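Local coordinates for microcin B17-processing protein McbD (PDB 6GRH) that works with McbB and McbC, as the YcaO-family subunit of microcin B17 synthetase, to convert the McbA precursor into a peptide that poisons DNA gyrase, at residues E[335-341]-E[355-361]; E[88-92]-E[124-128]; E[143-149]-E[365-371]; E[218-222]-E[326-330]; E[222-228]-E[243-249]. The protein carries 1 engineered substitution. All coordinates share one frame. Where two conformers were deposited one is given. Residue numbers count along the deposited sequence, not the author numbering.

In the fold
Interactions 1 and 5 each pair the two strands of a beta hairpin, in different sheets. Both are buried and rest mainly on backbone hydrogen bonds. Interaction 2 is also buried but has no hydrogen bond. Its helix 82-95 packs on the same sheet as interaction 1, and Phe88 touches Phe339 and Pro360. Interactions 3 and 4 are partly buried and involve loops. In interaction 3, aspartates accept hydrogen bonds from backbone amides; in interaction 4, one tyrosine covers a beta turn. Lys356 of interaction 1 reaches the 143-149 loop of interaction 3, whose Tyr143 packs on interaction 2. Interactions 4 and 5 share Pro222. Interactions 2 and 5 lie on opposite sides of the chain's centre, about 28 Å apart between centres.

Interaction 1 (E[335-341]-E[355-361]); sequences SDNIFVY and TKIVSPD
Strands 339-347 and 350-358 form a beta hairpin, paired here at its open end. Parts 339-341 and 355-358 run antiparallel at 153°, with axes 4.6 Å apart. Phe339-Val358 and Tyr341-Lys356 are hydrogen-bonded pairs. Phe339 N donates to Val358 O at 2.9 Å and Tyr341 N to Lys356 O at 2.8 Å; Val358 N to Phe339 O and Lys356 N to Tyr341 O return at 3.0 Å. Val340-Ile357 is a non-hydrogen-bonded pair. Phe339 (m), Tyr341 (t), Lys356 (t) and Val358 (t) share one face. On the other face, Val340 (t) CG2 lies 4.2 Å from Ile357 (m) CG1.

Before the strand, Ile338 (m) CG2 lies 3.5 Å from Ile357 CG2. Side chains then replace backbone pairing. Ser359 (t) OG donates to Asn337 O at 2.5 Å. Asp361 (m) OD2 accepts from Ser335 (t) OG at a very short 2.4 Å and from Asn337 (m) ND2 at 3.1 Å. Ser335 and Ser359 each form an ST turn, accepting from Asn337 N and Asp361 N respectively. Lys356, extended to chi3, bonds Cys149 O and Asp147 O through NZ. Tyr341 OH bonds His63. Helix 82-95 packs on Phe339 and Pro360, helix 157-180 covers Ile357, and strands 108-115 and 151-154 flank the hairpin.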
# COMPACT_ATOMS: atom_id res chain seq x y z
N SER E 335 39.76 -48.89 -1.54
CA SER E 335 40.03 -48.83 -2.98
C SER E 335 40.54 -47.47 -3.43
O SER E 335 39.96 -46.46 -3.06
CB SER E 335 38.75 -49.12 -3.77
OG SER E 335 38.96 -48.97 -5.17
N ASP E 336 41.56 -47.46 -4.30
CA ASP E 336 42.04 -46.24 -4.95
C ASP E 336 41.12 -45.77 -6.09
O ASP E 336 41.28 -44.66 -6.58
CB ASP E 336 43.47 -46.43 -5.52
CG ASP E 336 44.51 -46.74 -4.43
OD1 ASP E 336 44.26 -46.39 -3.26
OD2 ASP E 336 45.58 -47.34 -4.73
N ASN E 337 40.18 -46.63 -6.52
CA ASN E 337 39.34 -46.41 -7.69
C ASN E 337 38.02 -45.74 -7.33
O ASN E 337 36.94 -46.34 -7.44
CB ASN E 337 39.08 -47.73 -8.41
CG ASN E 337 40.34 -48.33 -8.99
OD1 ASN E 337 41.14 -47.62 -9.59
ND2 ASN E 337 40.52 -49.65 -8.80
N ILE E 338 38.11 -44.49 -6.87
CA ILE E 338 36.95 -43.66 -6.57
C ILE E 338 37.16 -42.37 -7.34
O ILE E 338 38.22 -41.73 -7.23
CB ILE E 338 36.78 -43.38 -5.07
CG1 ILE E 338 36.79 -44.67 -4.26
CG2 ILE E 338 35.46 -42.63 -4.82
CD1 ILE E 338 36.55 -44.50 -2.77
N PHE E 339 36.14 -41.99 -8.10
CA PHE E 339 36.23 -40.92 -9.08
C PHE E 339 35.14 -39.90 -8.83
O PHE E 339 34.07 -40.22 -8.31
CB PHE E 339 36.11 -41.50 -10.50
CG PHE E 339 37.08 -42.60 -10.74
CD1 PHE E 339 38.42 -42.30 -10.94
CD2 PHE E 339 36.68 -43.93 -10.64
CE1 PHE E 339 39.34 -43.31 -11.07
CE2 PHE E 339 37.59 -44.94 -10.80
CZ PHE E 339 38.93 -44.64 -11.02
N VAL E 340 35.43 -38.66 -9.21
CA VAL E 340 34.50 -37.59 -9.11
C VAL E 340 34.19 -37.12 -10.52
O VAL E 340 35.03 -36.50 -11.17
CB VAL E 340 35.10 -36.42 -8.31
CG1 VAL E 340 34.08 -35.32 -8.14
CG2 VAL E 340 35.63 -36.89 -6.96
N TYR E 341 32.97 -37.41 -10.99
CA TYR E 341 32.43 -36.72 -12.14
C TYR E 341 32.12 -35.31 -11.72
O TYR E 341 31.61 -35.09 -10.61
CB TYR E 341 31.14 -37.36 -12.65
CG TYR E 341 30.34 -36.44 -13.53
CD1 TYR E 341 30.68 -36.26 -14.85
CD2 TYR E 341 29.25 -35.76 -13.03
CE1 TYR E 341 29.95 -35.42 -15.67
CE2 TYR E 341 28.51 -34.88 -13.82
CZ TYR E 341 28.86 -34.71 -15.15
OH TYR E 341 28.13 -33.85 -15.93
N THR E 355 28.30 -32.77 -9.18
CA THR E 355 29.29 -33.83 -8.97
C THR E 355 28.59 -35.16 -8.76
O THR E 355 27.47 -35.20 -8.25
CB THR E 355 30.17 -33.59 -7.73
OG1 THR E 355 29.34 -33.25 -6.62
CG2 THR E 355 31.17 -32.47 -7.96
N LYS E 356 29.28 -36.24 -9.11
CA LYS E 356 28.87 -37.59 -8.72
C LYS E 356 30.11 -38.40 -8.39
O LYS E 356 31.06 -38.47 -9.18
CB LYS E 356 28.07 -38.29 -9.82
CG LYS E 356 27.50 -39.67 -9.44
CD LYS E 356 26.93 -40.34 -10.67
CE LYS E 356 26.43 -41.77 -10.48
NZ LYS E 356 25.13 -41.80 -9.77
N ILE E 357 30.10 -38.99 -7.20
CA ILE E 357 31.15 -39.88 -6.77
C ILE E 357 30.75 -41.29 -7.15
O ILE E 357 29.67 -41.75 -6.77
CB ILE E 357 31.47 -39.71 -5.27
CG1 ILE E 357 32.12 -38.34 -5.09
CG2 ILE E 357 32.41 -40.83 -4.82
CD1 ILE E 357 32.59 -38.00 -3.72
N VAL E 358 31.66 -41.94 -7.88
CA VAL E 358 31.48 -43.24 -8.51
C VAL E 358 32.68 -44.13 -8.20
O VAL E 358 33.82 -43.69 -8.36
CB VAL E 358 31.44 -43.13 -10.06
CG1 VAL E 358 31.31 -44.50 -10.71
CG2 VAL E 358 30.30 -42.23 -10.50
N SER E 359 32.42 -45.37 -7.81
CA SER E 359 33.46 -46.38 -7.70
C SER E 359 32.98 -47.77 -8.15
O SER E 359 32.02 -48.30 -7.60
CB SER E 359 33.99 -46.48 -6.28
OG SER E 359 35.03 -47.45 -6.22
N PRO E 360 33.68 -48.38 -9.14
CA PRO E 360 33.38 -49.80 -9.49
C PRO E 360 33.80 -50.82 -8.43
O PRO E 360 33.48 -52.00 -8.59
CB PRO E 360 34.15 -50.01 -10.79
CG PRO E 360 35.33 -49.09 -10.65
CD PRO E 360 34.81 -47.86 -9.94
N ASP E 361 34.54 -50.39 -7.40
CA ASP E 361 34.84 -51.24 -6.24
C ASP E 361 33.81 -51.20 -5.11
O ASP E 361 33.95 -51.93 -4.11
CB ASP E 361 36.23 -50.89 -5.72
CG ASP E 361 37.34 -51.39 -6.64
OD1 ASP E 361 37.16 -52.47 -7.25
OD2 ASP E 361 38.38 -50.71 -6.76

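Interaction 2 (E[88-92]-E[124-128]); sequences FTEAF and IPAVI
Residues 88-92 are one turn of helix 82-95. Two phenylalanines, four residues apart, point from it toward 124-128. Phe88 comes first, with chi1 at -84° (m) and chi2 at -79°. Its ring has Pro125 over one face, with Phe88 CE1 4.1 Å from Pro125 CD. Ile128 meets the ring edge, where Phe88 CE1 is 3.5 Å from Ile128 CD1. Phe88 CZ lies 4.1 Å from Ile124 CG2.

Phe88 O accepts from Phe92 N at 2.7 Å, a helical bond; the four-residue spacing puts both rings on the same side. Phe92 is also m, with chi1 at -73° and chi2 at -47°. Phe92 CZ is 3.9 Å from Pro125 CG, which lies at the ring edge, and 3.9 Å from Ile128 CD1. Val127 CG1 is farther, 4.5 Å from Phe92 CZ.

Ile124 and Pro125 are extended, and 126-128 have helical phi/psi. Pro125 points toward the helix from the strand end, and Val127 and Ile128 do so from the bend. Phe88 CA is 9.0 Å from Ile124 CA. A helix thus packs on the end of strand 121-125 and the bend after it. No hydrogen bond crosses the contact, so shape and apolar burial hold the two parts together.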
# COMPACT_ATOMS: atom_id res chain seq x y z
N PHE E 88 36.57 -51.33 -13.61
CA PHE E 88 35.34 -51.10 -14.37
C PHE E 88 34.96 -52.35 -15.15
O PHE E 88 33.79 -52.77 -15.11
CB PHE E 88 35.42 -49.89 -15.31
CG PHE E 88 35.12 -48.58 -14.62
CD1 PHE E 88 33.79 -48.21 -14.37
CD2 PHE E 88 36.13 -47.72 -14.22
CE1 PHE E 88 33.49 -47.00 -13.72
CE2 PHE E 88 35.84 -46.51 -13.58
CZ PHE E 88 34.52 -46.15 -13.33
N THR E 89 35.94 -52.96 -15.83
CA THR E 89 35.72 -54.20 -16.58
C THR E 89 35.11 -55.28 -15.71
O THR E 89 34.18 -55.94 -16.12
CB THR E 89 37.03 -54.75 -17.18
OG1 THR E 89 37.67 -53.72 -17.96
CG2 THR E 89 36.76 -55.96 -18.07
N GLU E 90 35.63 -55.45 -14.49
CA GLU E 90 35.11 -56.44 -13.55
C GLU E 90 33.71 -56.07 -13.03
O GLU E 90 32.90 -56.96 -12.78
CB GLU E 90 36.10 -56.69 -12.39
CG GLU E 90 37.42 -57.36 -12.83
CD GLU E 90 37.23 -58.55 -13.75
OE1 GLU E 90 36.73 -59.60 -13.28
OE2 GLU E 90 37.57 -58.48 -14.96
N ALA E 91 33.42 -54.77 -12.90
CA ALA E 91 32.05 -54.32 -12.60
C ALA E 91 31.10 -54.64 -13.76
O ALA E 91 30.09 -55.31 -13.56
CB ALA E 91 32.01 -52.83 -12.27
N PHE E 92 31.45 -54.19 -14.96
CA PHE E 92 30.61 -54.41 -16.15
C PHE E 92 30.43 -55.90 -16.48
O PHE E 92 29.34 -56.31 -16.88
CB PHE E 92 31.18 -53.70 -17.39
CG PHE E 92 31.02 -52.20 -17.40
CD1 PHE E 92 29.81 -51.60 -17.10
CD2 PHE E 92 32.09 -51.39 -17.77
CE1 PHE E 92 29.68 -50.21 -17.12
CE2 PHE E 92 31.96 -50.01 -17.80
CZ PHE E 92 30.75 -49.42 -17.48
N ILE E 124 35.36 -41.29 -17.34
CA ILE E 124 34.64 -42.48 -16.95
C ILE E 124 33.47 -42.66 -17.91
O ILE E 124 33.14 -41.72 -18.67
CB ILE E 124 34.20 -42.43 -15.48
CG1 ILE E 124 33.28 -41.24 -15.20
CG2 ILE E 124 35.43 -42.38 -14.56
CD1 ILE E 124 32.75 -41.22 -13.78
N PRO E 125 32.85 -43.86 -17.93
CA PRO E 125 31.73 -44.07 -18.85
C PRO E 125 30.53 -43.21 -18.52
O PRO E 125 30.07 -43.19 -17.39
CB PRO E 125 31.39 -45.54 -18.66
CG PRO E 125 32.69 -46.15 -18.29
CD PRO E 125 33.30 -45.15 -17.36
N ALA E 126 30.05 -42.52 -19.55
CA ALA E 126 28.89 -41.65 -19.43
C ALA E 126 27.62 -42.42 -19.06
O ALA E 126 26.73 -41.86 -18.38
CB ALA E 126 28.67 -40.90 -20.74
N VAL E 127 27.53 -43.69 -19.49
CA VAL E 127 26.36 -44.52 -19.22
C VAL E 127 26.03 -44.67 -17.71
O VAL E 127 24.88 -44.88 -17.33
CB VAL E 127 26.50 -45.90 -19.88
CG1 VAL E 127 27.51 -46.77 -19.13
CG2 VAL E 127 25.14 -46.58 -20.01
N ILE E 128 27.05 -44.56 -16.87
CA ILE E 128 26.86 -44.62 -15.42
C ILE E 128 26.21 -43.33 -14.85
O ILE E 128 25.50 -43.39 -13.85
CB ILE E 128 28.20 -44.94 -14.71
CG1 ILE E 128 28.74 -46.27 -15.24
CG2 ILE E 128 28.01 -45.03 -13.19
CD1 ILE E 128 30.18 -46.53 -14.88

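Interaction 3 (E[143-149]-E[365-371]); sequences YPDRDTC and HMNNSGA
Two irregular loops meet, one leading to strand 151-154 and the other lying after strand 350-358. Each carries a turn: an Asx turn at Asp147 and a type I beta turn from Asn367 to Gly370. His365, Asp145 and Asp147 bury the most surface.

His365 has chi1 at 61° (p) and chi2 at 76°. Its ring braces its own loop: His365 NE2 donates to Ala371 O at 2.7 Å, and His365 ND1 accepts from Asn367 N at 3.2 Å. Asp145 lies over the ring, with Asp145 CB 4.3 Å from the His365 ring centroid in an off-centre CH-pi contact. Tyr143 OH meets the ring edge, 3.4 Å from His365 CD2.

Asp145 is m. Asp145 OD2 accepts from Ala371 N at 2.6 Å and lies 3.3 Å from Gly370 CA. A beta carbon on Gly370 would clash with this oxygen. Close by, Pro144 CG packs 3.9 Å from Ala371 CB.

Asp147 is p and uses both oxygens. Asp147 OD1 accepts from Cys149 N at 3.1 Å, closing the Asx turn. Asp147 OD2 accepts from Met366 N at 2.9 Å and also bonds Tyr286 OH on helix 285-292. Cys149 SG lies 3.9 Å from Met366 CB. A water joins the loops by donating to Asp145 O at 2.9 Å and to Ala371 O at 3.0 Å.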
# COMPACT_ATOMS: atom_id res chain seq x y z
N TYR E 143 25.17 -51.60 -19.10
CA TYR E 143 24.83 -50.95 -17.83
C TYR E 143 23.41 -50.40 -17.93
O TYR E 143 23.23 -49.20 -18.12
CB TYR E 143 25.85 -49.86 -17.50
CG TYR E 143 25.73 -49.30 -16.10
CD1 TYR E 143 26.29 -49.97 -15.02
CD2 TYR E 143 25.05 -48.12 -15.85
CE1 TYR E 143 26.18 -49.46 -13.73
CE2 TYR E 143 24.93 -47.61 -14.57
CZ TYR E 143 25.50 -48.27 -13.51
OH TYR E 143 25.35 -47.74 -12.25
N PRO E 144 22.40 -51.29 -17.84
CA PRO E 144 21.03 -50.87 -18.13
C PRO E 144 20.33 -50.15 -16.99
O PRO E 144 19.40 -49.39 -17.26
CB PRO E 144 20.31 -52.20 -18.45
CG PRO E 144 21.08 -53.24 -17.70
CD PRO E 144 22.51 -52.76 -17.67
N ASP E 145 20.75 -50.40 -15.75
CA ASP E 145 20.15 -49.80 -14.56
C ASP E 145 21.01 -48.67 -13.99
O ASP E 145 22.14 -48.89 -13.58
CB ASP E 145 19.89 -50.88 -13.50
CG ASP E 145 18.97 -51.98 -14.00
OD1 ASP E 145 17.89 -51.68 -14.54
OD2 ASP E 145 19.31 -53.17 -13.89
N ARG E 146 20.46 -47.45 -14.01
CA ARG E 146 21.13 -46.23 -13.54
C ARG E 146 20.31 -45.58 -12.42
O ARG E 146 19.09 -45.75 -12.34
CB ARG E 146 21.17 -45.19 -14.67
CG ARG E 146 22.16 -45.39 -15.81
CD ARG E 146 21.77 -46.40 -16.86
NE ARG E 146 20.34 -46.45 -17.15
CZ ARG E 146 19.66 -45.61 -17.93
NH1 ARG E 146 20.25 -44.57 -18.52
NH2 ARG E 146 18.35 -45.81 -18.10
N ASP E 147 20.98 -44.79 -11.58
CA ASP E 147 20.31 -43.96 -10.58
C ASP E 147 21.20 -42.83 -10.14
O ASP E 147 22.31 -42.68 -10.66
CB ASP E 147 19.78 -44.81 -9.41
CG ASP E 147 20.88 -45.36 -8.49
OD1 ASP E 147 22.02 -44.82 -8.45
OD2 ASP E 147 20.57 -46.35 -7.81
N THR E 148 20.73 -42.03 -9.18
CA THR E 148 21.40 -40.81 -8.78
C THR E 148 22.28 -40.93 -7.53
O THR E 148 22.59 -39.91 -6.92
CB THR E 148 20.37 -39.68 -8.51
OG1 THR E 148 19.49 -40.10 -7.45
CG2 THR E 148 19.57 -39.37 -9.72
N CYS E 149 22.68 -42.14 -7.14
CA CYS E 149 23.57 -42.31 -5.97
C CYS E 149 24.86 -41.52 -6.13
O CYS E 149 25.48 -41.55 -7.19
CB CYS E 149 23.97 -43.77 -5.76
SG CYS E 149 22.58 -44.76 -5.19
N HIS E 365 25.13 -48.72 -8.12
CA HIS E 365 23.82 -48.15 -7.91
C HIS E 365 23.11 -48.95 -6.81
O HIS E 365 23.68 -49.91 -6.31
CB HIS E 365 23.03 -48.15 -9.23
CG HIS E 365 22.82 -49.52 -9.80
ND1 HIS E 365 21.89 -50.40 -9.28
CD2 HIS E 365 23.37 -50.13 -10.87
CE1 HIS E 365 21.90 -51.51 -10.00
NE2 HIS E 365 22.78 -51.37 -10.98
N MET E 366 21.89 -48.59 -6.45
CA MET E 366 21.25 -49.17 -5.26
C MET E 366 20.13 -50.17 -5.50
O MET E 366 19.45 -50.58 -4.55
CB MET E 366 20.78 -48.05 -4.31
CG MET E 366 19.50 -47.34 -4.69
SD MET E 366 19.01 -46.17 -3.40
CE MET E 366 18.41 -47.25 -2.11
N ASN E 367 19.93 -50.57 -6.75
CA ASN E 367 18.90 -51.55 -7.09
C ASN E 367 19.48 -52.97 -7.24
O ASN E 367 19.88 -53.37 -8.33
CB ASN E 367 18.21 -51.12 -8.39
CG ASN E 367 17.08 -52.06 -8.79
OD1 ASN E 367 16.68 -52.93 -8.02
ND2 ASN E 367 16.57 -51.87 -10.00
N ASN E 368 19.52 -53.75 -6.17
CA ASN E 368 20.06 -55.11 -6.32
C ASN E 368 19.02 -56.13 -6.89
O ASN E 368 19.34 -57.29 -7.03
CB ASN E 368 20.84 -55.61 -5.08
CG ASN E 368 20.17 -55.27 -3.79
OD1 ASN E 368 20.72 -54.56 -2.94
ND2 ASN E 368 18.94 -55.73 -3.67
N SER E 369 17.80 -55.68 -7.24
CA SER E 369 16.89 -56.46 -8.10
C SER E 369 17.21 -56.30 -9.60
O SER E 369 16.65 -57.00 -10.42
CB SER E 369 15.43 -56.09 -7.85
OG SER E 369 15.04 -54.95 -8.61
N GLY E 370 18.07 -55.35 -9.95
CA GLY E 370 18.46 -55.12 -11.34
C GLY E 370 19.84 -55.67 -11.59
O GLY E 370 20.27 -56.57 -10.91
N ALA E 371 20.52 -55.10 -12.56
CA ALA E 371 21.84 -55.56 -13.00
C ALA E 371 22.92 -54.76 -12.23
O ALA E 371 23.18 -53.58 -12.52
CB ALA E 371 21.96 -55.38 -14.50
O HOH W 1 23.23 -51.36 -14.56

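Interaction 4 (E[218-222]-E[326-330]); sequences LPGAP and NLLNY
The Tyr330 ring, with chi1 at 168° (t) and chi2 at 80°, has one face covered by Ala221. Ala221 CA is 3.6 Å from the Tyr330 ring centroid, a CH-pi contact, and Ala221 CB is 3.4 Å from Tyr330 CE2. Next to it, Pro222 CD is 4.0 Å from Tyr330 CB, and Pro222 CG is 3.7 Å from Leu327 CB.

The covered loop is a type II beta turn from Leu218 to Ala221, between strands 210-215 and 224-231. Ala221 N bonds Leu218 O at 3.0 Å. Gly220 takes a phi of 82°, which favours glycine. The tyrosine comes from the first turn of helix 327-334. Asn326 is the N-cap, and Asn326 OD1 accepts from Asn329 N at 2.8 Å. Leu328 points away from the turn and packs on Arg23 of the McbB chain. At the polar edge, Leu218 CB lies 3.5 Å from Tyr330 OH, and Tyr330 OH donates to Pro219 O at 2.8 Å.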
# COMPACT_ATOMS: atom_id res chain seq x y z
N LEU E 218 29.07 -47.70 7.46
CA LEU E 218 30.02 -48.73 7.02
C LEU E 218 31.00 -49.01 8.15
O LEU E 218 31.51 -48.05 8.73
CB LEU E 218 30.83 -48.28 5.81
CG LEU E 218 30.17 -48.32 4.43
CD1 LEU E 218 31.19 -47.93 3.39
CD2 LEU E 218 29.61 -49.69 4.13
N PRO E 219 31.23 -50.29 8.49
CA PRO E 219 32.14 -50.63 9.60
C PRO E 219 33.53 -50.01 9.49
O PRO E 219 34.14 -50.02 8.42
CB PRO E 219 32.22 -52.15 9.51
CG PRO E 219 30.83 -52.50 9.09
CD PRO E 219 30.44 -51.46 8.08
N GLY E 220 33.98 -49.40 10.58
CA GLY E 220 35.30 -48.77 10.63
C GLY E 220 35.34 -47.38 10.04
O GLY E 220 36.33 -46.70 10.20
N ALA E 221 34.27 -46.94 9.36
CA ALA E 221 34.26 -45.62 8.76
C ALA E 221 34.03 -44.54 9.84
O ALA E 221 33.34 -44.79 10.83
CB ALA E 221 33.16 -45.51 7.69
N PRO E 222 34.59 -43.34 9.63
CA PRO E 222 34.23 -42.16 10.44
C PRO E 222 32.84 -41.65 10.15
O PRO E 222 32.18 -42.09 9.18
CB PRO E 222 35.26 -41.12 10.01
CG PRO E 222 35.54 -41.47 8.59
CD PRO E 222 35.56 -42.97 8.57
N ASN E 326 40.09 -40.08 9.29
CA ASN E 326 40.05 -39.38 8.02
C ASN E 326 39.21 -40.20 7.03
O ASN E 326 39.54 -41.34 6.74
CB ASN E 326 41.49 -39.15 7.57
CG ASN E 326 41.58 -38.34 6.32
OD1 ASN E 326 41.39 -38.86 5.23
ND2 ASN E 326 41.85 -37.05 6.46
N LEU E 327 38.10 -39.63 6.54
CA LEU E 327 37.20 -40.37 5.64
C LEU E 327 37.88 -40.76 4.32
O LEU E 327 37.73 -41.89 3.85
CB LEU E 327 35.91 -39.60 5.39
CG LEU E 327 34.93 -40.20 4.39
CD1 LEU E 327 34.48 -41.57 4.85
CD2 LEU E 327 33.73 -39.28 4.16
N LEU E 328 38.64 -39.83 3.73
CA LEU E 328 39.40 -40.12 2.51
C LEU E 328 40.43 -41.23 2.70
O LEU E 328 40.59 -42.08 1.81
CB LEU E 328 40.08 -38.85 1.95
CG LEU E 328 39.20 -37.74 1.32
CD1 LEU E 328 40.07 -36.67 0.67
CD2 LEU E 328 38.22 -38.27 0.30
N ASN E 329 41.14 -41.24 3.84
CA ASN E 329 42.07 -42.33 4.14
C ASN E 329 41.31 -43.65 4.27
O ASN E 329 41.71 -44.65 3.68
CB ASN E 329 42.89 -42.07 5.44
CG ASN E 329 44.00 -41.03 5.25
OD1 ASN E 329 44.22 -40.51 4.14
ND2 ASN E 329 44.68 -40.72 6.32
N TYR E 330 40.21 -43.64 5.01
CA TYR E 330 39.41 -44.84 5.16
C TYR E 330 38.99 -45.40 3.79
O TYR E 330 39.16 -46.58 3.51
CB TYR E 330 38.19 -44.55 6.03
CG TYR E 330 37.17 -45.66 6.01
CD1 TYR E 330 37.33 -46.80 6.80
CD2 TYR E 330 36.04 -45.58 5.18
CE1 TYR E 330 36.40 -47.82 6.78
CE2 TYR E 330 35.11 -46.59 5.14
CZ TYR E 330 35.28 -47.71 5.94
OH TYR E 330 34.34 -48.71 5.90

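Interaction 5 (E[222-228]-E[243-249]); sequences PGHAVLT and TGLSYAN
Six backbone hydrogen bonds join 222-228 to 243-249, two in each of the pairs His224-Ala248, Val226-Ser246 and Thr228-Gly244. Their N-to-O distances are 2.8 Å from His224 N to Ala248 O, 2.8 Å from Val226 N to Ser246 O, and 2.8 Å from Thr228 N to Gly244 O. The return bonds are 3.0 Å from Ala248 N to His224 O, 3.2 Å from Ser246 N to Val226 O, and 3.0 Å from Gly244 N to Thr228 O. Strands 224-228 and 243-248 are antiparallel at 168°, with axes 4.6 Å apart.

Side chains add a bond at each end. Thr243 (t) OG1 donates to Thr228 O at 3.0 Å, so that carbonyl has two donors. Tyr247 (t) OH donates to Pro222 O at 2.6 Å. Gly223 lies under this hydroxyl, where a beta carbon would clash.

Ala225 and Leu227 form the non-hydrogen-bonded pairs with Tyr247 and Leu245. The Ala225 and Leu227 backbones bond Ile216 and Phe214 respectively, at and just past strand 210-215, and Ala225 N also meets Thr217 OG1. Glu170 takes Tyr247 N, while Asp215 and Ser323 satisfy both His224 nitrogens. Ser258 bonds Thr228 OG1 and Val226 O. On the Ala225 face, Ala225 CB is 4.0 Å from Tyr247 CD2. This is an antiparallel beta hairpin at the edge of the mixed sheet within this chain, flanked by helices 157-180 and 251-275.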
# COMPACT_ATOMS: atom_id res chain seq x y z
N PRO E 222 34.59 -43.34 9.63
CA PRO E 222 34.23 -42.16 10.44
C PRO E 222 32.84 -41.65 10.15
O PRO E 222 32.18 -42.09 9.18
CB PRO E 222 35.26 -41.12 10.01
CG PRO E 222 35.54 -41.47 8.59
CD PRO E 222 35.56 -42.97 8.57
N GLY E 223 32.39 -40.70 10.95
CA GLY E 223 31.06 -40.15 10.80
C GLY E 223 29.98 -41.15 11.15
O GLY E 223 30.26 -42.21 11.73
N HIS E 224 28.75 -40.82 10.79
CA HIS E 224 27.58 -41.56 11.23
C HIS E 224 26.51 -41.54 10.16
O HIS E 224 26.06 -40.45 9.75
CB HIS E 224 27.05 -40.97 12.54
CG HIS E 224 28.04 -41.03 13.66
ND1 HIS E 224 28.19 -42.13 14.47
CD2 HIS E 224 28.97 -40.13 14.08
CE1 HIS E 224 29.15 -41.92 15.35
NE2 HIS E 224 29.65 -40.71 15.13
N ALA E 225 26.12 -42.72 9.68
CA ALA E 225 24.95 -42.87 8.80
C ALA E 225 23.82 -43.34 9.68
O ALA E 225 23.89 -44.42 10.25
CB ALA E 225 25.22 -43.89 7.72
N VAL E 226 22.81 -42.51 9.84
CA VAL E 226 21.72 -42.84 10.74
C VAL E 226 20.46 -43.16 9.95
O VAL E 226 20.04 -42.34 9.15
CB VAL E 226 21.47 -41.71 11.75
CG1 VAL E 226 20.25 -42.00 12.61
CG2 VAL E 226 22.71 -41.55 12.65
N LEU E 227 19.89 -44.34 10.19
CA LEU E 227 18.70 -44.80 9.51
C LEU E 227 17.57 -44.72 10.51
O LEU E 227 17.66 -45.29 11.58
CB LEU E 227 18.86 -46.27 9.07
CG LEU E 227 17.69 -46.90 8.30
CD1 LEU E 227 17.48 -46.25 6.96
CD2 LEU E 227 17.93 -48.40 8.15
N THR E 228 16.53 -43.97 10.16
CA THR E 228 15.32 -43.88 10.97
C THR E 228 14.26 -44.71 10.26
O THR E 228 14.13 -44.65 9.03
CB THR E 228 14.83 -42.42 11.14
OG1 THR E 228 15.08 -41.69 9.93
CG2 THR E 228 15.53 -41.73 12.30
N THR E 243 10.90 -44.18 6.01
CA THR E 243 12.30 -44.26 6.40
C THR E 243 13.01 -42.98 6.05
O THR E 243 12.57 -42.24 5.19
CB THR E 243 13.01 -45.48 5.76
OG1 THR E 243 14.39 -45.53 6.17
CG2 THR E 243 12.97 -45.45 4.26
N GLY E 244 14.09 -42.72 6.77
CA GLY E 244 14.97 -41.60 6.50
C GLY E 244 16.40 -42.02 6.75
O GLY E 244 16.67 -42.90 7.58
N LEU E 245 17.31 -41.39 6.04
CA LEU E 245 18.71 -41.73 6.12
C LEU E 245 19.55 -40.48 5.92
O LEU E 245 19.27 -39.68 5.01
CB LEU E 245 19.06 -42.74 5.05
CG LEU E 245 20.53 -43.17 4.92
CD1 LEU E 245 21.02 -43.89 6.18
CD2 LEU E 245 20.65 -44.08 3.72
N SER E 246 20.59 -40.33 6.72
CA SER E 246 21.53 -39.27 6.51
C SER E 246 22.88 -39.59 7.11
O SER E 246 22.94 -40.27 8.13
CB SER E 246 20.97 -37.97 7.09
OG SER E 246 21.84 -36.90 6.82
N TYR E 247 23.93 -39.10 6.47
CA TYR E 247 25.29 -39.25 6.96
C TYR E 247 25.86 -37.88 7.25
O TYR E 247 25.76 -36.97 6.42
CB TYR E 247 26.15 -39.95 5.91
CG TYR E 247 27.61 -40.06 6.27
CD1 TYR E 247 28.53 -39.09 5.87
CD2 TYR E 247 28.07 -41.13 7.02
CE1 TYR E 247 29.87 -39.19 6.18
CE2 TYR E 247 29.42 -41.24 7.35
CZ TYR E 247 30.32 -40.27 6.93
OH TYR E 247 31.65 -40.39 7.23
N ALA E 248 26.48 -37.75 8.41
CA ALA E 248 27.21 -36.54 8.78
C ALA E 248 28.35 -36.91 9.73
O ALA E 248 28.41 -38.06 10.21
CB ALA E 248 26.26 -35.53 9.41
N ASN E 249 29.26 -35.97 9.98
CA ASN E 249 30.34 -36.17 10.97
C ASN E 249 29.81 -36.27 12.38
O ASN E 249 30.28 -37.07 13.18
CB ASN E 249 31.36 -35.03 10.92
CG ASN E 249 32.27 -35.11 9.72
OD1 ASN E 249 32.56 -36.20 9.21
ND2 ASN E 249 32.74 -33.94 9.26